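Local coordinates for protein neuraminidase (Influenza A virus, PDB 4GDI) that resembles influenza sialidases in its six-bladed beta-propeller ectodomain and tetrameric assembly, but has a diverged putative active site and may not cleave sialic acid as they do, at residues Val22-Gly27 and Leu356-Gly361; Ala242-Pro247 and Thr279-Ala284; Gly290-Gln295 and Ser309-Ser314; Lys316-Ser321 and Phe339-Glu344. All coordinates share one frame; numbering follows the deposited sequence.

Contact 1: Val22-Gly27 and Leu356-Gly361; sequences VPTHRG and LSTFCG. With GOL (glycerol), chain T.
Pro23 and Phe359 form the apolar side of this contact, Thr24 and Thr358 its polar one. Phe359 holds CG anti to its carbonyl carbon (chi1 -75°), and its ring takes Pro23 CB on one face in a CH-pi contact, 4.0 Å from CB to the ring centroid. On the other surface of the sheet, the two threonine hydroxyls approach with their side chains at about a right angle. Each OG1 sits between its own backbone N and carbonyl carbon (chi1 54° in Thr24, 59° in Thr358), and Thr24 OG1 and Thr358 OG1 hydrogen-bond at 2.8 Å. A glycerol lies beside the pair, its O1 hydrogen-bonded to Thr358 OG1 at 2.9 Å. Thr24 and His25 share the one partner Thr358, which makes a classic beta bulge; Thr24 N donates to Thr358 O from above the carbonyl plane. The His25 ring turns an edge toward Leu356 O, 3.3 Å from CD2, and a water joins NE2 to that same oxygen. Strand 20-25 is the outer strand of the propeller's closing blade, beside strand 352-362; the Phe359 ring meets that of Phe339 on strand 338-346, their planes nearly parallel, and Pro23 packs on Pro98 of a neighbouring subunit.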
loop_
_atom_site.group_PDB
_atom_site.type_symbol
_atom_site.label_atom_id
_atom_site.label_comp_id
_atom_site.label_asym_id
_atom_site.label_seq_id
_atom_site.Cartn_x
_atom_site.Cartn_y
_atom_site.Cartn_z
ATOM N N VAL A 22 -8.929 -18.804 -21.649
ATOM C CA VAL A 22 -9.212 -17.383 -21.658
ATOM C C VAL A 22 -8.159 -16.613 -20.874
ATOM O O VAL A 22 -7.653 -17.098 -19.859
ATOM C CB VAL A 22 -10.619 -17.081 -21.097
ATOM C CG1 VAL A 22 -11.679 -17.724 -21.976
ATOM C CG2 VAL A 22 -10.746 -17.561 -19.667
ATOM N N PRO A 23 -7.819 -15.399 -21.346
ATOM C CA PRO A 23 -6.820 -14.605 -20.631
ATOM C C PRO A 23 -7.396 -14.006 -19.351
ATOM O O PRO A 23 -8.452 -13.366 -19.384
ATOM C CB PRO A 23 -6.477 -13.492 -21.635
ATOM C CG PRO A 23 -7.717 -13.343 -22.458
ATOM C CD PRO A 23 -8.310 -14.723 -22.555
ATOM N N THR A 24 -6.716 -14.202 -18.231
ATOM C CA THR A 24 -7.169 -13.599 -16.993
ATOM C C THR A 24 -6.340 -12.349 -16.717
ATOM O O THR A 24 -6.737 -11.504 -15.931
ATOM C CB THR A 24 -7.076 -14.569 -15.817
ATOM O OG1 THR A 24 -5.741 -15.081 -15.729
ATOM C CG2 THR A 24 -8.044 -15.720 -15.996
ATOM N N HIS A 25 -5.203 -12.230 -17.399
ATOM C CA HIS A 25 -4.316 -11.091 -17.232
ATOM C C HIS A 25 -3.483 -10.948 -18.489
ATOM O O HIS A 25 -2.721 -11.832 -18.837
ATOM C CB HIS A 25 -3.431 -11.286 -15.984
ATOM C CG HIS A 25 -2.287 -10.320 -15.879
ATOM N ND1 HIS A 25 -2.376 -9.130 -15.188
ATOM C CD2 HIS A 25 -1.017 -10.384 -16.351
ATOM C CE1 HIS A 25 -1.218 -8.493 -15.257
ATOM N NE2 HIS A 25 -0.376 -9.232 -15.955
ATOM N N ARG A 26 -3.668 -9.855 -19.213
ATOM C CA ARG A 26 -2.757 -9.538 -20.296
ATOM C C ARG A 26 -1.556 -8.840 -19.688
ATOM O O ARG A 26 -1.674 -8.132 -18.686
ATOM C CB ARG A 26 -3.438 -8.653 -21.332
ATOM C CG ARG A 26 -4.668 -9.297 -21.903
ATOM C CD ARG A 26 -5.294 -8.469 -22.981
ATOM N NE ARG A 26 -4.491 -8.505 -24.190
ATOM C CZ ARG A 26 -4.964 -8.236 -25.397
ATOM N NH1 ARG A 26 -6.240 -7.908 -25.553
ATOM N NH2 ARG A 26 -4.159 -8.295 -26.443
ATOM N N GLY A 27 -0.391 -9.055 -20.266
ATOM C CA GLY A 27 0.785 -8.353 -19.796
ATOM C C GLY A 27 0.525 -6.864 -19.895
ATOM O O GLY A 27 -0.260 -6.422 -20.731
ATOM N N LEU A 356 4.513 -10.958 -18.531
ATOM C CA LEU A 356 3.763 -12.199 -18.392
ATOM C C LEU A 356 2.287 -11.922 -18.597
ATOM O O LEU A 356 1.735 -10.995 -18.011
ATOM C CB LEU A 356 3.943 -12.821 -17.000
ATOM C CG LEU A 356 5.200 -13.609 -16.657
ATOM C CD1 LEU A 356 4.952 -14.422 -15.375
ATOM C CD2 LEU A 356 5.665 -14.522 -17.800
ATOM N N SER A 357 1.659 -12.718 -19.444
ATOM C CA SER A 357 0.213 -12.809 -19.450
ATOM C C SER A 357 -0.163 -14.172 -18.857
ATOM O O SER A 357 0.673 -15.078 -18.752
ATOM C CB SER A 357 -0.311 -12.691 -20.869
ATOM O OG SER A 357 0.039 -13.854 -21.593
ATOM N N THR A 358 -1.417 -14.321 -18.471
ATOM C CA THR A 358 -1.880 -15.582 -17.898
ATOM C C THR A 358 -3.206 -15.973 -18.533
ATOM O O THR A 358 -4.008 -15.103 -18.870
ATOM C CB THR A 358 -2.081 -15.492 -16.369
ATOM O OG1 THR A 358 -3.028 -14.469 -16.063
ATOM C CG2 THR A 358 -0.796 -15.197 -15.644
ATOM N N PHE A 359 -3.414 -17.283 -18.686
ATOM C CA PHE A 359 -4.600 -17.851 -19.320
ATOM C C PHE A 359 -5.052 -19.026 -18.458
ATOM O O PHE A 359 -4.230 -19.794 -17.986
ATOM C CB PHE A 359 -4.277 -18.401 -20.712
ATOM C CG PHE A 359 -4.086 -17.354 -21.765
ATOM C CD1 PHE A 359 -2.890 -16.682 -21.882
ATOM C CD2 PHE A 359 -5.110 -17.055 -22.651
ATOM C CE1 PHE A 359 -2.716 -15.725 -22.863
ATOM C CE2 PHE A 359 -4.937 -16.107 -23.637
ATOM C CZ PHE A 359 -3.740 -15.442 -23.740
ATOM N N CYS A 360 -6.350 -19.173 -18.269
ATOM C CA CYS A 360 -6.872 -20.306 -17.506
ATOM C C CYS A 360 -7.830 -21.139 -18.348
ATOM O O CYS A 360 -8.506 -20.618 -19.244
ATOM C CB CYS A 360 -7.567 -19.816 -16.242
ATOM S SG CYS A 360 -6.433 -19.096 -15.047
ATOM N N GLY A 361 -7.879 -22.436 -18.063
ATOM C CA GLY A 361 -8.771 -23.329 -18.774
ATOM C C GLY A 361 -10.206 -23.067 -18.372
ATOM O O GLY A 361 -10.466 -22.695 -17.241
HETATM C C1 GOL T . -4.501 -14.216 -12.440
HETATM O O1 GOL T . -3.335 -14.437 -13.204
HETATM C C2 GOL T . -5.101 -15.556 -12.041
HETATM O O2 GOL T . -5.706 -16.112 -13.180
HETATM C C3 GOL T . -6.127 -15.408 -10.920
HETATM O O3 GOL T . -5.545 -14.820 -9.785
HETATM O O HOH W 1 2.421 -9.095 -16.153
#

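Contact 2: Ala242-Pro247 and Thr279-Ala284; sequences APTDFP and TSKTKA. With CA (calcium ion), chain R.
Chi1 of 64° in Thr244 sets OG1 between backbone N and carbonyl carbon, where it meets a water held by Ser280 O; chi1 of 63° in Lys281 places CG likewise, at the start of a chain that runs to a water at Pro243 O. Here the calcium-binding loop 242-247 lies against strand 277-281 of a propeller blade. Thr244 CB rests 3.3 Å from Ser280 O, and its CG2, turned anti to the carbonyl carbon, reaches Thr279 CB with the two side chains at about a right angle. The extended Lys281 chain brings NZ near Ala242 CB. Water makes the polar link: one molecule accepts from Lys281 NZ at 2.6 Å and donates to Pro243 O; another accepts from Thr244 OG1 at 2.8 Å and donates to Ser280 O. Thr244 O takes two further waters, one reaching Thr282 N and one Ser280 O. At the far end, Phe246 sets CD2 3.6 Å from Thr282 OG1, whose hydroxyl donates to Ala284 O; that carbonyl lies at the edge of the Phe246 ring. Asp245 points away from the strand, and its OD2 binds the calcium ion at 2.3 Å, alongside backbone oxygens of Asn215, Asp219, Gly263 and Gly265.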
loop_
_atom_site.group_PDB
_atom_site.type_symbol
_atom_site.label_atom_id
_atom_site.label_comp_id
_atom_site.label_asym_id
_atom_site.label_seq_id
_atom_site.Cartn_x
_atom_site.Cartn_y
_atom_site.Cartn_z
ATOM N N ALA A 242 4.084 -33.620 -33.964
ATOM C CA ALA A 242 4.212 -32.167 -33.938
ATOM C C ALA A 242 5.050 -31.736 -32.738
ATOM O O ALA A 242 4.516 -31.576 -31.640
ATOM C CB ALA A 242 2.847 -31.544 -33.869
ATOM N N PRO A 243 6.367 -31.565 -32.934
ATOM C CA PRO A 243 7.253 -31.099 -31.855
ATOM C C PRO A 243 6.795 -29.739 -31.328
ATOM O O PRO A 243 6.214 -29.000 -32.108
ATOM C CB PRO A 243 8.617 -30.988 -32.548
ATOM C CG PRO A 243 8.514 -31.880 -33.736
ATOM C CD PRO A 243 7.103 -31.775 -34.189
ATOM N N THR A 244 7.024 -29.411 -30.049
ATOM C CA THR A 244 6.527 -28.142 -29.521
ATOM C C THR A 244 7.592 -27.240 -28.903
ATOM O O THR A 244 7.286 -26.130 -28.469
ATOM C CB THR A 244 5.387 -28.333 -28.478
ATOM O OG1 THR A 244 5.878 -29.028 -27.321
ATOM C CG2 THR A 244 4.228 -29.089 -29.081
ATOM N N ASP A 245 8.835 -27.698 -28.872
ATOM C CA ASP A 245 9.930 -26.850 -28.434
ATOM C C ASP A 245 10.142 -25.749 -29.491
ATOM O O ASP A 245 9.604 -25.810 -30.596
ATOM C CB ASP A 245 11.196 -27.688 -28.287
ATOM C CG ASP A 245 12.197 -27.097 -27.312
ATOM O OD1 ASP A 245 11.955 -25.996 -26.758
ATOM O OD2 ASP A 245 13.238 -27.753 -27.103
ATOM N N PHE A 246 10.887 -24.719 -29.122
ATOM C CA PHE A 246 11.433 -23.792 -30.095
ATOM C C PHE A 246 12.905 -23.590 -29.783
ATOM O O PHE A 246 13.248 -23.213 -28.664
ATOM C CB PHE A 246 10.712 -22.453 -30.105
ATOM C CG PHE A 246 11.105 -21.596 -31.278
ATOM C CD1 PHE A 246 12.286 -20.863 -31.251
ATOM C CD2 PHE A 246 10.330 -21.575 -32.425
ATOM C CE1 PHE A 246 12.680 -20.107 -32.343
ATOM C CE2 PHE A 246 10.716 -20.814 -33.527
ATOM C CZ PHE A 246 11.891 -20.079 -33.478
ATOM N N PRO A 247 13.782 -23.821 -30.780
ATOM C CA PRO A 247 13.434 -24.118 -32.178
ATOM C C PRO A 247 12.951 -25.539 -32.387
ATOM O O PRO A 247 12.975 -26.356 -31.456
ATOM C CB PRO A 247 14.764 -23.916 -32.916
ATOM C CG PRO A 247 15.797 -24.262 -31.917
ATOM C CD PRO A 247 15.239 -23.851 -30.563
ATOM N N THR A 279 -1.367 -29.500 -26.209
ATOM C CA THR A 279 -0.024 -29.064 -26.545
ATOM C C THR A 279 -0.039 -27.573 -26.745
ATOM O O THR A 279 -1.099 -26.990 -26.977
ATOM C CB THR A 279 0.489 -29.730 -27.830
ATOM O OG1 THR A 279 -0.472 -29.555 -28.869
ATOM C CG2 THR A 279 0.718 -31.230 -27.602
ATOM N N SER A 280 1.138 -26.958 -26.680
ATOM C CA SER A 280 1.246 -25.528 -26.907
ATOM C C SER A 280 2.563 -25.199 -27.614
ATOM O O SER A 280 3.598 -25.796 -27.333
ATOM C CB SER A 280 1.107 -24.772 -25.577
ATOM O OG SER A 280 2.097 -25.182 -24.664
ATOM N N LYS A 281 2.511 -24.264 -28.559
ATOM C CA LYS A 281 3.690 -23.926 -29.347
ATOM C C LYS A 281 3.532 -22.611 -30.123
ATOM O O LYS A 281 2.420 -22.080 -30.291
ATOM C CB LYS A 281 4.000 -25.064 -30.317
ATOM C CG LYS A 281 2.885 -25.311 -31.347
ATOM C CD LYS A 281 3.227 -26.460 -32.307
ATOM C CE LYS A 281 2.251 -26.509 -33.496
ATOM N NZ LYS A 281 2.665 -27.507 -34.534
ATOM N N THR A 282 4.659 -22.078 -30.574
ATOM C CA THR A 282 4.647 -20.936 -31.485
ATOM C C THR A 282 3.825 -21.298 -32.732
ATOM O O THR A 282 3.805 -22.446 -33.169
ATOM C CB THR A 282 6.068 -20.552 -31.898
ATOM O OG1 THR A 282 6.708 -21.680 -32.501
ATOM C CG2 THR A 282 6.902 -20.092 -30.666
ATOM N N LYS A 283 3.126 -20.320 -33.285
ATOM C CA LYS A 283 2.417 -20.509 -34.546
ATOM C C LYS A 283 3.394 -21.075 -35.580
ATOM O O LYS A 283 3.175 -22.148 -36.134
ATOM C CB LYS A 283 1.828 -19.170 -35.003
ATOM C CG LYS A 283 1.223 -19.141 -36.403
ATOM C CD LYS A 283 0.074 -20.114 -36.557
ATOM C CE LYS A 283 -0.551 -20.017 -37.951
ATOM N NZ LYS A 283 -1.078 -18.649 -38.265
ATOM N N ALA A 284 4.496 -20.367 -35.790
ATOM C CA ALA A 284 5.463 -20.726 -36.820
ATOM C C ALA A 284 6.674 -21.462 -36.252
ATOM O O ALA A 284 7.161 -21.137 -35.168
ATOM C CB ALA A 284 5.920 -19.462 -37.539
HETATM CA CA CA R . 15.203 -28.645 -27.803
HETATM O O HOH W 2 4.902 -28.860 -34.595
HETATM O O HOH W 3 7.022 -23.468 -29.435
HETATM O O HOH W 4 6.076 -24.586 -26.229
HETATM O O HOH W 5 3.953 -27.796 -25.743
HETATM O O HOH W 6 14.670 -27.760 -29.993
#

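Contact 3: Gly290-Gln295 and Ser309-Ser314; sequences GFVLEQ and SYELFS
Strands 290-295 and 309-311 run antiparallel, their axes approaching to 4.7 Å with directions 170° apart, with Leu293 and Tyr310 as a hydrogen-bonded pair and a classic beta bulge that sets Leu312 and Phe313 against the single residue Phe291. Phe291 O gathers both amides of the bulge: Phe313 N meets it in the carbonyl plane, on a lone pair, whereas the bond from Leu312 N is weak. Phe313 CG lies anti to its carbonyl carbon (chi1 -66°), and the ring offers its edge to Phe291 CB, 4.1 Å from CD2. On the same surface Leu293 CD2 meets Leu312 CD1 at 3.8 Å. These two strands and strand 277-281 belong to the blade that precedes the closing one of the propeller, and Phe291 and Phe313 both reach over to Leu341 of that next blade. On the opposite surface Val292 CG2 touches Glu311 CG at 4.0 Å; the Glu311 carboxylate goes on to a salt bridge with Lys283. Farther along, Ser309 OG approaches Glu294 CG to 3.7 Å, and Tyr310 OH is hydrogen-bonded to Lys19 O.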
loop_
_atom_site.group_PDB
_atom_site.type_symbol
_atom_site.label_atom_id
_atom_site.label_comp_id
_atom_site.label_asym_id
_atom_site.label_seq_id
_atom_site.Cartn_x
_atom_site.Cartn_y
_atom_site.Cartn_z
ATOM N N GLY A 290 3.493 -15.944 -32.270
ATOM C CA GLY A 290 2.200 -16.579 -32.084
ATOM C C GLY A 290 2.225 -17.616 -30.973
ATOM O O GLY A 290 3.286 -17.971 -30.471
ATOM N N PHE A 291 1.048 -18.102 -30.595
ATOM C CA PHE A 291 0.942 -19.200 -29.637
ATOM C C PHE A 291 -0.328 -19.975 -29.926
ATOM O O PHE A 291 -1.422 -19.402 -30.048
ATOM C CB PHE A 291 0.932 -18.674 -28.202
ATOM C CG PHE A 291 1.470 -19.641 -27.179
ATOM C CD1 PHE A 291 2.800 -20.017 -27.184
ATOM C CD2 PHE A 291 0.655 -20.127 -26.177
ATOM C CE1 PHE A 291 3.298 -20.886 -26.230
ATOM C CE2 PHE A 291 1.156 -20.998 -25.212
ATOM C CZ PHE A 291 2.473 -21.374 -25.241
ATOM N N VAL A 292 -0.181 -21.291 -30.023
ATOM C CA VAL A 292 -1.276 -22.154 -30.434
ATOM C C VAL A 292 -1.494 -23.311 -29.446
ATOM O O VAL A 292 -0.559 -24.034 -29.091
ATOM C CB VAL A 292 -0.996 -22.711 -31.844
ATOM C CG1 VAL A 292 -2.064 -23.713 -32.255
ATOM C CG2 VAL A 292 -0.921 -21.571 -32.842
ATOM N N LEU A 293 -2.738 -23.465 -29.011
ATOM C CA LEU A 293 -3.130 -24.527 -28.093
ATOM C C LEU A 293 -3.910 -25.581 -28.884
ATOM O O LEU A 293 -4.886 -25.255 -29.554
ATOM C CB LEU A 293 -4.000 -23.955 -26.977
ATOM C CG LEU A 293 -3.264 -23.493 -25.709
ATOM C CD1 LEU A 293 -2.868 -24.687 -24.855
ATOM C CD2 LEU A 293 -2.041 -22.691 -26.073
ATOM N N GLU A 294 -3.474 -26.833 -28.824
ATOM C CA GLU A 294 -4.165 -27.907 -29.542
ATOM C C GLU A 294 -4.556 -29.043 -28.612
ATOM O O GLU A 294 -3.764 -29.498 -27.783
ATOM C CB GLU A 294 -3.298 -28.419 -30.683
ATOM C CG GLU A 294 -3.071 -27.359 -31.770
ATOM C CD GLU A 294 -2.149 -27.830 -32.879
ATOM O OE1 GLU A 294 -0.949 -28.037 -32.607
ATOM O OE2 GLU A 294 -2.627 -27.982 -34.024
ATOM N N GLN A 295 -5.798 -29.487 -28.751
ATOM C CA GLN A 295 -6.325 -30.573 -27.945
ATOM C C GLN A 295 -6.181 -31.923 -28.652
ATOM O O GLN A 295 -6.517 -32.056 -29.832
ATOM C CB GLN A 295 -7.800 -30.319 -27.669
ATOM C CG GLN A 295 -8.411 -31.301 -26.680
ATOM C CD GLN A 295 -9.929 -31.269 -26.711
ATOM O OE1 GLN A 295 -10.527 -31.299 -27.776
ATOM N NE2 GLN A 295 -10.553 -31.200 -25.545
ATOM N N SER A 309 -8.591 -26.518 -31.700
ATOM C CA SER A 309 -7.356 -25.803 -31.944
ATOM C C SER A 309 -7.592 -24.301 -31.801
ATOM O O SER A 309 -8.560 -23.755 -32.326
ATOM C CB SER A 309 -6.816 -26.136 -33.326
ATOM O OG SER A 309 -5.619 -25.429 -33.570
ATOM N N TYR A 310 -6.707 -23.638 -31.072
ATOM C CA TYR A 310 -6.886 -22.230 -30.761
ATOM C C TYR A 310 -5.601 -21.458 -30.990
ATOM O O TYR A 310 -4.594 -21.698 -30.331
ATOM C CB TYR A 310 -7.271 -22.046 -29.302
ATOM C CG TYR A 310 -8.645 -22.494 -28.915
ATOM C CD1 TYR A 310 -9.768 -21.797 -29.330
ATOM C CD2 TYR A 310 -8.823 -23.598 -28.082
ATOM C CE1 TYR A 310 -11.035 -22.198 -28.947
ATOM C CE2 TYR A 310 -10.083 -24.006 -27.694
ATOM C CZ TYR A 310 -11.186 -23.304 -28.129
ATOM O OH TYR A 310 -12.438 -23.715 -27.740
ATOM N N GLU A 311 -5.652 -20.505 -31.906
ATOM C CA GLU A 311 -4.513 -19.672 -32.179
ATOM C C GLU A 311 -4.685 -18.458 -31.295
ATOM O O GLU A 311 -5.332 -17.489 -31.681
ATOM C CB GLU A 311 -4.495 -19.298 -33.661
ATOM C CG GLU A 311 -3.271 -18.525 -34.096
ATOM C CD GLU A 311 -3.171 -18.425 -35.612
ATOM O OE1 GLU A 311 -3.472 -19.427 -36.299
ATOM O OE2 GLU A 311 -2.799 -17.345 -36.118
ATOM N N LEU A 312 -4.135 -18.529 -30.086
ATOM C CA LEU A 312 -4.320 -17.466 -29.101
ATOM C C LEU A 312 -3.619 -16.179 -29.530
ATOM O O LEU A 312 -4.138 -15.075 -29.328
ATOM C CB LEU A 312 -3.800 -17.913 -27.737
ATOM C CG LEU A 312 -4.561 -19.074 -27.092
ATOM C CD1 LEU A 312 -3.949 -19.394 -25.707
ATOM C CD2 LEU A 312 -6.051 -18.753 -26.980
ATOM N N PHE A 313 -2.435 -16.331 -30.113
ATOM C CA PHE A 313 -1.725 -15.212 -30.727
ATOM C C PHE A 313 -1.253 -15.658 -32.111
ATOM O O PHE A 313 -0.943 -16.834 -32.305
ATOM C CB PHE A 313 -0.514 -14.811 -29.881
ATOM C CG PHE A 313 -0.869 -14.238 -28.535
ATOM C CD1 PHE A 313 -1.205 -12.898 -28.399
ATOM C CD2 PHE A 313 -0.853 -15.037 -27.401
ATOM C CE1 PHE A 313 -1.530 -12.370 -27.150
ATOM C CE2 PHE A 313 -1.176 -14.516 -26.155
ATOM C CZ PHE A 313 -1.513 -13.183 -26.029
ATOM N N SER A 314 -1.182 -14.737 -33.071
ATOM C CA SER A 314 -0.665 -15.084 -34.400
ATOM C C SER A 314 0.697 -14.481 -34.642
ATOM O O SER A 314 1.627 -15.178 -35.033
ATOM C CB SER A 314 -1.604 -14.624 -35.513
ATOM O OG SER A 314 -2.872 -15.235 -35.397
#

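Contact 4: Lys316-Ser321 and Phe339-Glu344; sequences KRTGRS and FWLEIE. With NO3 (nitrate ion), chain B.
In the closing blade of the propeller, the innermost strand, 317-321, pairs antiparallel with 339-344, and Arg320 is gripped here by Glu342. Arg320 N donates to Glu342 OE1 at 2.9 Å and Arg320 NH1 makes a salt bridge with OE2, also 2.9 Å; both carboxylate oxygens are met from above their plane. The Arg320 chain bends at chi3 (49°), and one face of the guanidinium is covered by Trp340, CH2 lying 3.2 Å from NH2, with the two planes 28° apart. Arg320 NE hydrogen-bonds to O1 of a nitrate, probably from the crystallisation liquor, at 2.9 Å. By sequence Arg320 probably takes the place of the catalytic tyrosine of influenza sialidases, in line with the diverged putative site. A beta bulge between Thr318 and Ser321 shifts the register. At the other end of the strand, extended Arg317 makes a salt bridge from NE to Glu344 OE1, its hydrogen bond weak at 3.0 Å. Lys316 CD packs on Ile343 CG2 at 3.8 Å, while NZ pairs with Glu76 of a neighbouring subunit.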
loop_
_atom_site.group_PDB
_atom_site.type_symbol
_atom_site.label_atom_id
_atom_site.label_comp_id
_atom_site.label_asym_id
_atom_site.label_seq_id
_atom_site.Cartn_x
_atom_site.Cartn_y
_atom_site.Cartn_z
ATOM N N LYS A 316 2.179 -11.756 -32.395
ATOM C CA LYS A 316 2.896 -11.272 -31.212
ATOM C C LYS A 316 4.057 -12.201 -30.914
ATOM O O LYS A 316 3.933 -13.417 -31.045
ATOM C CB LYS A 316 1.976 -11.188 -29.989
ATOM C CG LYS A 316 1.761 -9.776 -29.473
ATOM C CD LYS A 316 0.804 -9.753 -28.280
ATOM C CE LYS A 316 0.427 -8.328 -27.883
ATOM N NZ LYS A 316 1.581 -7.375 -28.001
ATOM N N ARG A 317 5.193 -11.636 -30.524
ATOM C CA ARG A 317 6.346 -12.453 -30.172
ATOM C C ARG A 317 6.134 -13.052 -28.785
ATOM O O ARG A 317 5.722 -12.348 -27.851
ATOM C CB ARG A 317 7.624 -11.629 -30.188
ATOM C CG ARG A 317 8.872 -12.449 -29.975
ATOM C CD ARG A 317 10.116 -11.589 -30.121
ATOM N NE ARG A 317 11.331 -12.292 -29.708
ATOM C CZ ARG A 317 12.175 -12.902 -30.534
ATOM N NH1 ARG A 317 11.961 -12.908 -31.846
ATOM N NH2 ARG A 317 13.244 -13.509 -30.044
ATOM N N THR A 318 6.382 -14.352 -28.659
ATOM C CA THR A 318 6.116 -15.040 -27.389
ATOM C C THR A 318 7.388 -15.702 -26.891
ATOM O O THR A 318 8.286 -15.982 -27.687
ATOM C CB THR A 318 4.975 -16.069 -27.539
ATOM O OG1 THR A 318 5.264 -16.939 -28.634
ATOM C CG2 THR A 318 3.648 -15.361 -27.817
ATOM N N GLY A 319 7.494 -15.911 -25.576
ATOM C CA GLY A 319 8.645 -16.597 -25.024
ATOM C C GLY A 319 8.298 -17.814 -24.171
ATOM O O GLY A 319 7.548 -18.695 -24.588
ATOM N N ARG A 320 8.866 -17.850 -22.968
ATOM C CA ARG A 320 8.667 -18.945 -22.010
ATOM C C ARG A 320 7.195 -19.095 -21.643
ATOM O O ARG A 320 6.431 -18.122 -21.673
ATOM C CB ARG A 320 9.485 -18.671 -20.729
ATOM C CG ARG A 320 11.031 -18.648 -20.943
ATOM C CD ARG A 320 11.814 -18.094 -19.750
ATOM N NE ARG A 320 11.413 -18.712 -18.478
ATOM C CZ ARG A 320 10.580 -18.163 -17.598
ATOM N NH1 ARG A 320 10.062 -16.959 -17.813
ATOM N NH2 ARG A 320 10.274 -18.816 -16.479
ATOM N N SER A 321 6.795 -20.308 -21.277
ATOM C CA SER A 321 5.455 -20.505 -20.744
ATOM C C SER A 321 5.465 -21.672 -19.757
ATOM O O SER A 321 6.344 -22.532 -19.805
ATOM C CB SER A 321 4.457 -20.763 -21.891
ATOM O OG SER A 321 4.828 -21.913 -22.648
ATOM N N PHE A 339 -1.970 -21.260 -17.311
ATOM C CA PHE A 339 -0.573 -21.149 -17.677
ATOM C C PHE A 339 -0.179 -19.693 -17.765
ATOM O O PHE A 339 -1.030 -18.812 -17.922
ATOM C CB PHE A 339 -0.266 -21.907 -18.981
ATOM C CG PHE A 339 -0.960 -21.352 -20.209
ATOM C CD1 PHE A 339 -0.371 -20.359 -20.968
ATOM C CD2 PHE A 339 -2.181 -21.865 -20.622
ATOM C CE1 PHE A 339 -1.004 -19.862 -22.101
ATOM C CE2 PHE A 339 -2.820 -21.376 -21.754
ATOM C CZ PHE A 339 -2.224 -20.374 -22.497
ATOM N N TRP A 340 1.115 -19.435 -17.606
ATOM C CA TRP A 340 1.647 -18.103 -17.814
ATOM C C TRP A 340 2.445 -18.135 -19.122
ATOM O O TRP A 340 2.935 -19.195 -19.542
ATOM C CB TRP A 340 2.505 -17.643 -16.620
ATOM C CG TRP A 340 3.567 -18.649 -16.162
ATOM C CD1 TRP A 340 3.475 -19.516 -15.111
ATOM C CD2 TRP A 340 4.859 -18.871 -16.747
ATOM N NE1 TRP A 340 4.620 -20.263 -15.007
ATOM C CE2 TRP A 340 5.487 -19.885 -16.003
ATOM C CE3 TRP A 340 5.545 -18.309 -17.832
ATOM C CZ2 TRP A 340 6.767 -20.353 -16.308
ATOM C CZ3 TRP A 340 6.802 -18.774 -18.128
ATOM C CH2 TRP A 340 7.402 -19.780 -17.375
ATOM N N LEU A 341 2.580 -16.973 -19.750
ATOM C CA LEU A 341 3.241 -16.869 -21.042
ATOM C C LEU A 341 3.909 -15.503 -21.208
ATOM O O LEU A 341 3.272 -14.474 -21.003
ATOM C CB LEU A 341 2.209 -17.090 -22.148
ATOM C CG LEU A 341 2.598 -16.700 -23.575
ATOM C CD1 LEU A 341 3.624 -17.653 -24.109
ATOM C CD2 LEU A 341 1.353 -16.700 -24.443
ATOM N N GLU A 342 5.202 -15.516 -21.522
ATOM C CA GLU A 342 5.955 -14.295 -21.808
ATOM C C GLU A 342 5.502 -13.738 -23.144
ATOM O O GLU A 342 5.483 -14.455 -24.161
ATOM C CB GLU A 342 7.457 -14.571 -21.901
ATOM C CG GLU A 342 8.173 -14.731 -20.559
ATOM C CD GLU A 342 9.646 -15.065 -20.720
ATOM O OE1 GLU A 342 10.033 -15.505 -21.827
ATOM O OE2 GLU A 342 10.415 -14.875 -19.738
ATOM N N ILE A 343 5.123 -12.466 -23.121
ATOM C CA ILE A 343 4.839 -11.695 -24.322
ATOM C C ILE A 343 6.010 -10.722 -24.471
ATOM O O ILE A 343 6.328 -9.979 -23.540
ATOM C CB ILE A 343 3.535 -10.905 -24.161
ATOM C CG1 ILE A 343 2.351 -11.855 -23.925
ATOM C CG2 ILE A 343 3.277 -10.000 -25.377
ATOM C CD1 ILE A 343 2.111 -12.840 -25.029
ATOM N N GLU A 344 6.681 -10.735 -25.616
ATOM C CA GLU A 344 7.871 -9.890 -25.779
ATOM C C GLU A 344 7.535 -8.598 -26.502
ATOM O O GLU A 344 6.833 -8.610 -27.500
ATOM C CB GLU A 344 8.985 -10.651 -26.503
ATOM C CG GLU A 344 9.960 -11.323 -25.534
ATOM C CD GLU A 344 10.210 -12.787 -25.835
ATOM O OE1 GLU A 344 10.225 -13.163 -27.025
ATOM O OE2 GLU A 344 10.402 -13.564 -24.873
HETATM N N NO3 B . 14.216 -20.553 -20.102
HETATM O O1 NO3 B . 13.425 -20.768 -18.964
HETATM O O2 NO3 B . 15.501 -20.000 -19.965
HETATM O O3 NO3 B . 13.720 -20.888 -21.367
HETATM O O HOH W 7 5.487 -8.976 -29.519
#

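From the N terminus the chain lays down 22-27, then runs through 328 residues of propeller before 356-361 returns to it. Contact 1 thus closes the loop around nearly the whole propeller, and contacts 2, 3 and 4 nest inside it, in series and without crossing. Contact 2 closes a 31-residue excursion after which strand 277-281 returns to the calcium-binding loop; contact 3 closes a 13-residue one. They adjoin through Lys281 O with Val292 N in one blade. Contact 4 closes 17 residues in the next blade, whose sheet it shares with contact 1. Gly290 N to Lys316 O, and Phe313 against Phe359, join the two blades.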